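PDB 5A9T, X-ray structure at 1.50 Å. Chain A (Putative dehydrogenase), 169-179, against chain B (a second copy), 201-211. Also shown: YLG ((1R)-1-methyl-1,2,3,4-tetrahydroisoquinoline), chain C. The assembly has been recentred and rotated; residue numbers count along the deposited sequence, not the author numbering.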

ATOM      1  N   LEU A 169       4.379 -16.211 -10.341  1.00 14.40           N
ATOM      2  CA  LEU A 169       5.184 -15.703  -9.215  1.00 13.89           C
ATOM      3  C   LEU A 169       4.815 -14.208  -9.018  1.00 15.16           C
ATOM      4  O   LEU A 169       4.679 -13.779  -7.841  1.00 14.68           O
ATOM      5  N   TYR A 170       4.736 -13.411 -10.086  1.00 14.95           N
ATOM      6  CA  TYR A 170       4.332 -12.020  -9.921  1.00 13.63           C
ATOM      7  C   TYR A 170       3.003 -11.889  -9.313  1.00 13.63           C
ATOM      8  O   TYR A 170       2.716 -11.030  -8.438  1.00 13.40           O
ATOM      9  N   ASN A 171       2.012 -12.691  -9.757  1.00 14.16           N
ATOM     10  CA  ASN A 171       0.673 -12.666  -9.196  1.00 14.81           C
ATOM     11  C   ASN A 171       0.732 -12.926  -7.671  1.00 13.63           C
ATOM     12  O   ASN A 171       0.137 -12.189  -6.911  1.00 14.52           O
ATOM     13  N   THR A 172       1.456 -13.965  -7.300  1.00 13.78           N
ATOM     14  CA  THR A 172       1.622 -14.309  -5.924  1.00 15.59           C
ATOM     15  C   THR A 172       2.225 -13.144  -5.148  1.00 13.89           C
ATOM     16  O   THR A 172       1.696 -12.801  -4.047  1.00 13.66           O
ATOM     17  N   ALA A 173       3.244 -12.560  -5.690  1.00 14.31           N
ATOM     18  CA  ALA A 173       3.916 -11.436  -5.046  1.00 12.51           C
ATOM     19  C   ALA A 173       2.967 -10.240  -4.873  1.00 13.49           C
ATOM     20  O   ALA A 173       2.847  -9.650  -3.753  1.00 12.94           O
ATOM     21  N   LEU A 174       2.248  -9.876  -5.944  1.00 12.91           N
ATOM     22  CA  LEU A 174       1.386  -8.715  -5.871  1.00 13.01           C
ATOM     23  C   LEU A 174       0.231  -8.971  -4.886  1.00 11.56           C
ATOM     24  O   LEU A 174      -0.186  -8.045  -4.180  1.00 13.40           O
ATOM     25  N   LEU A 175      -0.331 -10.168  -4.886  1.00 12.67           N
ATOM     26  CA  LEU A 175      -1.381 -10.450  -3.913  1.00 13.63           C
ATOM     27  C   LEU A 175      -0.866 -10.354  -2.450  1.00 12.89           C
ATOM     28  O   LEU A 175      -1.548  -9.854  -1.587  1.00 13.12           O
ATOM     29  N   SER A 176       0.345 -10.837  -2.223  1.00 13.46           N
ATOM     30  CA  SER A 176       0.932 -10.805  -0.885  1.00 12.74           C
ATOM     31  C   SER A 176       1.016  -9.305  -0.476  1.00 14.06           C
ATOM     32  O   SER A 176       0.655  -8.907   0.660  1.00 14.18           O
ATOM     33  N   MET A 177       1.501  -8.472  -1.384  1.00 12.99           N
ATOM     34  CA  MET A 177       1.584  -7.045  -1.130  1.00 13.69           C
ATOM     35  C   MET A 177       0.181  -6.481  -0.870  1.00 13.93           C
ATOM     36  O   MET A 177       0.022  -5.605   0.050  1.00 14.39           O
ATOM     37  N   MET A 178      -0.822  -6.890  -1.628  1.00 13.46           N
ATOM     38  CA  MET A 178      -2.197  -6.398  -1.464  1.00 13.86           C
ATOM     39  C   MET A 178      -2.734  -6.728  -0.083  1.00 13.72           C
ATOM     40  O   MET A 178      -3.362  -5.904   0.608  1.00 13.46           O
ATOM     41  N   TYR A 179      -2.535  -7.961   0.400  1.00 12.17           N
ATOM     42  CA  TYR A 179      -3.120  -8.326   1.716  1.00 12.60           C
ATOM     43  C   TYR A 179      -2.535  -7.446   2.810  1.00 12.64           C
ATOM     44  O   TYR A 179      -3.237  -6.869   3.665  1.00 13.58           O
TER
ATOM     45  N   GLU B 201      13.252  -3.059 -10.866  1.00 14.71           N
ATOM     46  CA  GLU B 201      12.422  -3.584 -11.982  1.00 16.71           C
ATOM     47  C   GLU B 201      10.989  -3.833 -11.570  1.00 15.29           C
ATOM     48  O   GLU B 201       9.990  -3.400 -12.198  1.00 15.99           O
ATOM     49  N   PHE B 202      10.885  -4.483 -10.416  1.00 14.99           N
ATOM     50  CA  PHE B 202       9.574  -4.959  -9.879  1.00 14.12           C
ATOM     51  C   PHE B 202       8.705  -3.677  -9.632  1.00 14.50           C
ATOM     52  O   PHE B 202       7.467  -3.680  -9.854  1.00 14.76           O
ATOM     53  N   THR B 203       9.294  -2.575  -9.177  1.00 14.73           N
ATOM     54  CA  THR B 203       8.449  -1.370  -8.942  1.00 15.82           C
ATOM     55  C   THR B 203       7.663  -0.801 -10.096  1.00 15.90           C
ATOM     56  O   THR B 203       6.638  -0.162  -9.982  1.00 15.50           O
ATOM     57  N   LYS B 204       8.173  -1.041 -11.321  1.00 15.34           N
ATOM     58  CA  LYS B 204       7.419  -0.635 -12.561  1.00 18.60           C
ATOM     59  C   LYS B 204       6.017  -1.189 -12.590  1.00 20.59           C
ATOM     60  O   LYS B 204       5.051  -0.464 -12.866  1.00 25.53           O
ATOM     61  N   LEU B 205       5.844  -2.450 -12.243  1.00 15.35           N
ATOM     62  CA  LEU B 205       4.527  -2.968 -12.169  1.00 15.30           C
ATOM     63  C   LEU B 205       3.909  -2.796 -10.745  1.00 15.45           C
ATOM     64  O   LEU B 205       2.758  -2.422 -10.620  1.00 15.55           O
ATOM     65  N   ALA B 206       4.676  -2.937  -9.701  1.00 13.48           N
ATOM     66  CA  ALA B 206       4.105  -2.963  -8.362  1.00 14.34           C
ATOM     67  C   ALA B 206       3.668  -1.558  -7.892  1.00 13.50           C
ATOM     68  O   ALA B 206       2.637  -1.473  -7.211  1.00 15.12           O
ATOM     69  N   VAL B 207       4.459  -0.542  -8.193  1.00 14.35           N
ATOM     70  CA  VAL B 207       4.172   0.823  -7.768  1.00 14.33           C
ATOM     71  C   VAL B 207       3.567   1.669  -8.826  1.00 14.80           C
ATOM     72  O   VAL B 207       2.590   2.376  -8.537  1.00 16.66           O
ATOM     73  N   ASP B 208       4.095   1.620 -10.064  1.00 14.95           N
ATOM     74  CA  ASP B 208       3.491   2.498 -11.026  1.00 16.59           C
ATOM     75  C   ASP B 208       2.123   2.120 -11.450  1.00 17.95           C
ATOM     76  O   ASP B 208       1.347   2.941 -11.896  1.00 19.90           O
ATOM     77  N   TRP B 209       1.783   0.816 -11.380  1.00 15.35           N
ATOM     78  CA  TRP B 209       0.505   0.301 -11.765  1.00 14.46           C
ATOM     79  C   TRP B 209      -0.269  -0.241 -10.568  1.00 13.76           C
ATOM     80  O   TRP B 209      -1.332   0.271 -10.240  1.00 15.36           O
ATOM     81  N   PHE B 210       0.196  -1.306  -9.927  1.00 13.05           N
ATOM     82  CA  PHE B 210      -0.663  -2.089  -9.025  1.00 13.55           C
ATOM     83  C   PHE B 210      -1.103  -1.306  -7.812  1.00 13.93           C
ATOM     84  O   PHE B 210      -2.295  -1.337  -7.419  1.00 13.96           O
ATOM     85  N   LEU B 211      -0.150  -0.583  -7.200  1.00 12.84           N
ATOM     86  CA  LEU B 211      -0.484   0.192  -6.026  1.00 14.31           C
ATOM     87  C   LEU B 211      -1.674   1.146  -6.202  1.00 14.61           C
ATOM     88  O   LEU B 211      -2.657   1.024  -5.481  1.00 14.57           O
TER

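The two helices cross at -51°, their axes 11.2 Å apart at closest approach, and bury 571 Å² between them. The principal bump is A:Leu174, whose CB points toward chain B. In an m,t rotamer it enters a hollow formed by B:Phe202, B:Ala206, B:Trp209 and B:Phe210. Its CD2 lies 3.8 Å from both B:Phe202 CZ and B:Ala206 CB, while CD1 stands 4.1 Å from B:Trp209 CZ3. A:Leu174 CB sits over the face of the B:Phe210 ring, 3.9 Å from B:Phe210 CZ and only 10° off the ring normal through the centroid, the geometry of a CH-pi contact. B:Ala206 CA lies 6.8 Å from A:Leu174 CA, where the backbones run close and B:Ala206 brings only a methyl group to the hollow.

B:Phe210 (chi1 t) points back toward chain A, and its edge meets A:Met178, CE2 to CB 4.0 Å. The extended t,t,t chain of A:Met177 reaches past B:Ala206 to B:Leu211, CE to CD1 3.8 Å.

At the other end, A:Tyr170, with chi1 between wells at -98°, offers its ring face to the edge of B:Phe202 (planes at 65°). No direct hydrogen bond crosses; instead, water 1 lies 3.0 Å from A:Tyr170 OH and donates to B:Glu201 O at 2.7 Å. Beyond this packing, A:Tyr179 lays a ring face against YLG, CE1 to C13 3.2 Å.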

ATOM      1  CB  LEU A 169       6.626 -15.873  -9.497  1.00 15.69           C
ATOM      2  CG  LEU A 169       7.619 -15.414  -8.442  1.00 16.47           C
ATOM      3  CD1 LEU A 169       7.374 -16.125  -7.136  1.00 17.84           C
ATOM      4  CD2 LEU A 169       9.034 -15.614  -8.924  1.00 19.56           C
ATOM      5  CB  TYR A 170       4.353 -11.289 -11.283  1.00 15.42           C
ATOM      6  CG  TYR A 170       5.580 -10.455 -11.610  1.00 16.16           C
ATOM      7  CD1 TYR A 170       6.773 -11.019 -11.960  1.00 19.04           C
ATOM      8  CD2 TYR A 170       5.459  -9.096 -11.523  1.00 20.11           C
ATOM      9  CE1 TYR A 170       7.880 -10.092 -12.305  1.00 19.30           C
ATOM     10  CE2 TYR A 170       6.496  -8.255 -11.817  1.00 21.60           C
ATOM     11  CZ  TYR A 170       7.628  -8.780 -12.220  1.00 18.58           C
ATOM     12  OH  TYR A 170       8.601  -7.686 -12.422  1.00 24.55           O
ATOM     13  CB  ASN A 171      -0.237 -13.668  -9.865  1.00 16.09           C
ATOM     14  CG  ASN A 171      -1.675 -13.480  -9.479  1.00 18.48           C
ATOM     15  OD1 ASN A 171      -2.177 -12.433  -9.179  1.00 19.76           O
ATOM     16  ND2 ASN A 171      -2.346 -14.541  -9.448  1.00 26.72           N
ATOM     17  CB  THR A 172       2.500 -15.553  -5.783  1.00 18.64           C
ATOM     18  OG1 THR A 172       1.869 -16.634  -6.544  1.00 19.33           O
ATOM     19  CG2 THR A 172       2.578 -15.979  -4.303  1.00 18.45           C
ATOM     20  CB  ALA A 173       5.126 -11.091  -5.799  1.00 13.40           C
ATOM     21  CB  LEU A 174       0.913  -8.325  -7.275  1.00 11.94           C
ATOM     22  CG  LEU A 174       2.001  -7.814  -8.245  1.00 12.96           C
ATOM     23  CD1 LEU A 174       1.530  -7.810  -9.678  1.00 14.69           C
ATOM     24  CD2 LEU A 174       2.540  -6.412  -7.788  1.00 15.14           C
ATOM     25  CB  LEU A 175      -1.984 -11.833  -4.182  1.00 14.47           C
ATOM     26  CG  LEU A 175      -2.769 -11.909  -5.488  1.00 17.63           C
ATOM     27  CD1 LEU A 175      -3.099 -13.382  -5.734  1.00 20.82           C
ATOM     28  CD2 LEU A 175      -4.044 -11.105  -5.421  1.00 23.57           C
ATOM     29  CB  SER A 176       2.274 -11.494  -0.883  1.00 14.58           C
ATOM     30  OG  SER A 176       2.780 -11.582   0.476  1.00 15.89           O
ATOM     31  CB  MET A 177       2.232  -6.347  -2.298  1.00 14.46           C
ATOM     32  CG  MET A 177       2.225  -4.830  -2.150  1.00 14.79           C
ATOM     33  SD  MET A 177       3.120  -4.146  -3.620  1.00 18.74           S
ATOM     34  CE  MET A 177       2.618  -2.426  -3.782  1.00 24.88           C
ATOM     35  CB  MET A 178      -3.073  -6.945  -2.542  1.00 14.81           C
ATOM     36  CG  MET A 178      -4.454  -6.386  -2.386  1.00 14.64           C
ATOM     37  SD  MET A 178      -5.388  -6.714  -3.895  1.00 23.97           S
ATOM     38  CE  MET A 178      -7.024  -6.096  -3.382  1.00 22.76           C
ATOM     39  CB  TYR A 179      -2.935  -9.804   2.081  1.00 13.14           C
ATOM     40  CG  TYR A 179      -3.867 -10.733   1.365  1.00 13.05           C
ATOM     41  CD1 TYR A 179      -5.228 -10.705   1.703  1.00 15.36           C
ATOM     42  CD2 TYR A 179      -3.442 -11.558   0.325  1.00 12.80           C
ATOM     43  CE1 TYR A 179      -6.125 -11.506   1.031  1.00 14.95           C
ATOM     44  CE2 TYR A 179      -4.312 -12.323  -0.371  1.00 13.05           C
ATOM     45  CZ  TYR A 179      -5.664 -12.274  -0.021  1.00 15.01           C
ATOM     46  OH  TYR A 179      -6.536 -13.079  -0.775  1.00 16.89           O
TER
ATOM     47  CB  GLU B 201      13.060  -4.790 -12.634  1.00 19.32           C
ATOM     48  CG  GLU B 201      12.334  -5.261 -13.849  1.00 24.56           C
ATOM     49  CD  GLU B 201      12.382  -4.284 -15.032  1.00 29.17           C
ATOM     50  OE1 GLU B 201      13.123  -3.285 -15.038  1.00 29.75           O
ATOM     51  OE2 GLU B 201      11.545  -4.488 -15.973  1.00 34.07           O
ATOM     52  CB  PHE B 202       9.738  -5.725  -8.619  1.00 14.48           C
ATOM     53  CG  PHE B 202       8.484  -6.206  -7.977  1.00 14.39           C
ATOM     54  CD1 PHE B 202       7.535  -6.948  -8.698  1.00 14.40           C
ATOM     55  CD2 PHE B 202       8.205  -5.917  -6.673  1.00 13.86           C
ATOM     56  CE1 PHE B 202       6.384  -7.395  -8.066  1.00 14.60           C
ATOM     57  CE2 PHE B 202       7.027  -6.380  -6.058  1.00 13.35           C
ATOM     58  CZ  PHE B 202       6.130  -7.093  -6.782  1.00 14.44           C
ATOM     59  CB  THR B 203       9.240  -0.166  -8.358  1.00 18.99           C
ATOM     60  OG1 THR B 203      10.113   0.338  -9.446  1.00 22.05           O
ATOM     61  CG2 THR B 203       9.976  -0.540  -7.183  1.00 18.36           C
ATOM     62  CB  LYS B 204       8.200  -1.083 -13.805  1.00 18.44           C
ATOM     63  CG  LYS B 204       9.556  -0.393 -13.895  1.00 20.61           C
ATOM     64  CD  LYS B 204      10.355  -0.920 -15.102  1.00 24.40           C
ATOM     65  CE  LYS B 204      11.660  -0.227 -15.190  1.00 29.32           C
ATOM     66  NZ  LYS B 204      12.332  -0.761 -16.378  1.00 32.55           N
ATOM     67  CB  LEU B 205       4.483  -4.425 -12.579  1.00 16.97           C
ATOM     68  CG  LEU B 205       4.573  -4.608 -14.093  1.00 20.69           C
ATOM     69  CD1 LEU B 205       4.832  -6.045 -14.390  1.00 24.59           C
ATOM     70  CD2 LEU B 205       3.304  -4.232 -14.779  1.00 23.55           C
ATOM     71  CB  ALA B 206       5.080  -3.600  -7.373  1.00 14.34           C
ATOM     72  CB  VAL B 207       5.496   1.486  -7.216  1.00 16.26           C
ATOM     73  CG1 VAL B 207       5.165   2.908  -6.860  1.00 18.85           C
ATOM     74  CG2 VAL B 207       5.938   0.681  -6.042  1.00 17.27           C
ATOM     75  CB  ASP B 208       4.465   2.625 -12.252  1.00 18.12           C
ATOM     76  CG  ASP B 208       5.837   3.227 -11.915  1.00 21.49           C
ATOM     77  OD1 ASP B 208       5.935   3.969 -10.937  1.00 23.38           O
ATOM     78  OD2 ASP B 208       6.842   2.828 -12.589  1.00 25.87           O
ATOM     79  CB  TRP B 209       0.658  -0.767 -12.898  1.00 14.61           C
ATOM     80  CG  TRP B 209      -0.583  -1.587 -13.043  1.00 14.70           C
ATOM     81  CD1 TRP B 209      -1.852  -1.128 -13.379  1.00 15.53           C
ATOM     82  CD2 TRP B 209      -0.755  -2.958 -12.788  1.00 14.92           C
ATOM     83  NE1 TRP B 209      -2.739  -2.105 -13.295  1.00 16.95           N
ATOM     84  CE2 TRP B 209      -2.124  -3.266 -12.943  1.00 16.49           C
ATOM     85  CE3 TRP B 209       0.100  -3.952 -12.408  1.00 14.94           C
ATOM     86  CZ2 TRP B 209      -2.607  -4.530 -12.712  1.00 16.68           C
ATOM     87  CZ3 TRP B 209      -0.413  -5.306 -12.266  1.00 14.98           C
ATOM     88  CH2 TRP B 209      -1.765  -5.525 -12.427  1.00 16.13           C
ATOM     89  CB  PHE B 210       0.051  -3.387  -8.654  1.00 14.30           C
ATOM     90  CG  PHE B 210      -0.790  -4.422  -7.942  1.00 14.32           C
ATOM     91  CD1 PHE B 210      -1.601  -5.284  -8.655  1.00 16.03           C
ATOM     92  CD2 PHE B 210      -0.720  -4.554  -6.547  1.00 15.00           C
ATOM     93  CE1 PHE B 210      -2.365  -6.207  -8.022  1.00 15.05           C
ATOM     94  CE2 PHE B 210      -1.487  -5.495  -5.930  1.00 15.48           C
ATOM     95  CZ  PHE B 210      -2.323  -6.296  -6.681  1.00 15.14           C
ATOM     96  CB  LEU B 211       0.790   0.819  -5.469  1.00 15.07           C
ATOM     97  CG  LEU B 211       0.676   1.518  -4.120  1.00 18.43           C
ATOM     98  CD1 LEU B 211       0.423   0.566  -2.972  1.00 19.89           C
ATOM     99  CD2 LEU B 211       1.919   2.309  -3.907  1.00 19.32           C
TER
HETATM  100  C4  YLG C1291      -6.669 -10.218  -2.849  1.00 38.18           C
HETATM  101  C14 YLG C1291      -7.259  -9.453  -1.845  1.00 29.23           C
HETATM  102  C5  YLG C1291      -8.655  -9.192  -1.722  1.00 27.63           C
HETATM  103  C6  YLG C1291      -9.239  -8.418  -0.754  1.00 29.25           C
HETATM  104  C11 YLG C1291      -8.334  -7.909   0.141  1.00 24.72           C
HETATM  105  C8  YLG C1291     -10.262  -8.592  -3.553  1.00 40.22           C
HETATM  106  C10 YLG C1291      -9.630  -9.720  -2.685  1.00 40.93           C
HETATM  107  C12 YLG C1291      -6.937  -8.140   0.056  1.00 23.81           C
HETATM  108  C13 YLG C1291      -6.352  -8.938  -0.918  1.00 24.69           C
HETATM  109  N2  YLG C1291      -8.977 -10.733  -3.520  1.00 38.60           N
HETATM  110  C3  YLG C1291      -7.646 -10.553  -4.046  1.00 39.26           C
HETATM  111  O   HOH W   1       7.918  -4.845 -13.185  1.00 23.40           O